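Local coordinates for protein malate synthase (Haloferax volcanii, PDB 3OYZ) that catalyses the magnesium-dependent Claisen condensation of acetyl-CoA with glyoxylate, and the hydrolysis of the resulting malyl-CoA, to give malate in the glyoxylate cycle, at residues S400-Q403 / D404-N408. Numbering follows the deposited sequence.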
loop_
_atom_site.group_PDB
_atom_site.type_symbol
_atom_site.label_atom_id
_atom_site.label_comp_id
_atom_site.label_asym_id
_atom_site.label_seq_id
_atom_site.Cartn_x
_atom_site.Cartn_y
_atom_site.Cartn_z
ATOM N N SER A 400 -11.957 -3.961 24.269
ATOM C CA SER A 400 -10.603 -3.867 24.810
ATOM C C SER A 400 -10.128 -2.431 24.905
ATOM O O SER A 400 -9.468 -2.075 25.855
ATOM C CB SER A 400 -9.590 -4.660 23.977
ATOM O OG SER A 400 -10.075 -5.978 23.857
ATOM N N LEU A 401 -10.505 -1.592 23.947
ATOM C CA LEU A 401 -10.164 -0.206 24.024
ATOM C C LEU A 401 -10.934 0.446 25.179
ATOM O O LEU A 401 -10.353 1.222 25.920
ATOM C CB LEU A 401 -10.509 0.491 22.713
ATOM C CG LEU A 401 -10.568 1.977 22.963
ATOM C CD1 LEU A 401 -9.234 2.612 22.942
ATOM C CD2 LEU A 401 -11.418 2.689 21.952
ATOM N N PHE A 402 -12.231 0.197 25.275
ATOM C CA PHE A 402 -13.001 0.787 26.376
ATOM C C PHE A 402 -12.349 0.397 27.708
ATOM O O PHE A 402 -12.036 1.240 28.539
ATOM C CB PHE A 402 -14.472 0.323 26.360
ATOM C CG PHE A 402 -15.216 0.769 27.598
ATOM C CD1 PHE A 402 -15.747 2.044 27.664
ATOM C CD2 PHE A 402 -15.256 -0.031 28.737
ATOM C CE1 PHE A 402 -16.395 2.507 28.820
ATOM C CE2 PHE A 402 -15.910 0.412 29.910
ATOM C CZ PHE A 402 -16.436 1.684 29.962
ATOM N N GLN A 403 -12.096 -0.884 27.909
ATOM C CA GLN A 403 -11.441 -1.355 29.128
ATOM C C GLN A 403 -10.090 -0.720 29.460
ATOM O O GLN A 403 -9.859 -0.348 30.630
ATOM C CB GLN A 403 -11.260 -2.866 29.057
ATOM C CG GLN A 403 -12.547 -3.700 29.143
ATOM C CD GLN A 403 -12.268 -5.164 28.874
ATOM O OE1 GLN A 403 -11.185 -5.513 28.410
ATOM N NE2 GLN A 403 -13.233 -6.025 29.146
ATOM N N ASP A 404 -9.215 -0.601 28.450
ATOM C CA ASP A 404 -7.955 0.110 28.578
ATOM C C ASP A 404 -8.158 1.511 29.112
ATOM O O ASP A 404 -7.390 1.935 29.967
ATOM C CB ASP A 404 -7.179 0.246 27.252
ATOM C CG ASP A 404 -5.766 0.752 27.461
ATOM O OD1 ASP A 404 -5.015 0.119 28.222
ATOM O OD2 ASP A 404 -5.348 1.796 26.919
ATOM N N VAL A 405 -9.114 2.229 28.536
ATOM C CA VAL A 405 -9.446 3.599 28.850
ATOM C C VAL A 405 -10.020 3.723 30.272
ATOM O O VAL A 405 -9.595 4.557 31.052
ATOM C CB VAL A 405 -10.491 4.142 27.867
ATOM C CG1 VAL A 405 -11.076 5.427 28.455
ATOM C CG2 VAL A 405 -9.884 4.461 26.499
ATOM N N TYR A 406 -10.967 2.866 30.618
ATOM C CA TYR A 406 -11.502 2.846 31.979
ATOM C C TYR A 406 -10.395 2.586 33.015
ATOM O O TYR A 406 -10.208 3.401 33.920
ATOM C CB TYR A 406 -12.658 1.844 32.061
ATOM C CG TYR A 406 -13.536 1.995 33.287
ATOM C CD1 TYR A 406 -14.587 2.911 33.310
ATOM C CD2 TYR A 406 -13.322 1.201 34.414
ATOM C CE1 TYR A 406 -15.386 3.040 34.446
ATOM C CE2 TYR A 406 -14.108 1.330 35.561
ATOM C CZ TYR A 406 -15.127 2.252 35.566
ATOM O OH TYR A 406 -15.905 2.383 36.698
ATOM N N GLU A 407 -9.637 1.499 32.865
ATOM C CA GLU A 407 -8.472 1.202 33.703
ATOM C C GLU A 407 -7.451 2.334 33.907
ATOM O O GLU A 407 -6.855 2.474 34.981
ATOM C CB GLU A 407 -7.755 -0.055 33.175
ATOM C CG GLU A 407 -8.311 -1.352 33.766
ATOM C CD GLU A 407 -8.018 -2.637 32.984
ATOM O OE1 GLU A 407 -8.044 -2.610 31.736
ATOM O OE2 GLU A 407 -7.785 -3.693 33.626
ATOM N N ASN A 408 -7.222 3.160 32.889
ATOM C CA ASN A 408 -6.084 4.060 32.932
ATOM C C ASN A 408 -6.520 5.503 33.021
ATOM O O ASN A 408 -5.666 6.381 33.160
ATOM C CB ASN A 408 -5.184 3.854 31.696
ATOM C CG ASN A 408 -4.390 2.571 31.792
ATOM O OD1 ASN A 408 -3.358 2.512 32.463
ATOM N ND2 ASN A 408 -4.845 1.544 31.100
#
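F402 and Y406 sit one turn apart on the last two turns of the α-helix 397-408, in the C-terminal helical region beyond the TIM barrel, and illustrate how i to i+4 spacing brings two rings out side by side. Both have CG anti to the backbone N (chi1 172° and -164°), which sends the rings off the helix in the same direction. Their planes are near parallel, 24° apart, and slid past one another, with ring centroids 5.9 Å apart, so overlap is slight; the closest carbons are F402 CZ and Y406 CD1, at 4.0 Å. Helices 413-420 and 422-428 pack against this pair: Y420 meets the F402 ring nearly at right angles, whereas H413 stacks on Y406. The next pair round the helix, L401 and V405, also point the same way, CD1 of L401 lying 4.1 Å from CG2 of V405, and L401 packs on F10 of a second subunit. D404 faces that subunit too: its OD2 forms a salt bridge with R8 and accepts a hydrogen bond from the backbone N of F10, both of the second subunit, so one short helix serves both a fold-internal and an intersubunit surface. Q403 takes another course, its extended chain carrying NE2 to hydrogen bonds with the carbonyl oxygens of A428 and V431. Beneath the side chains the i to i+4 backbone bonds run regularly, that from Y406 N to F402 O measuring 2.8 Å. At the C-terminal end the backbone N of N408 makes weak bonds to the carbonyl oxygens of D404 and V405. D404 O also accepts a bond from N408 ND2, at 2.8 Å, in the carbonyl plane and on a lone pair.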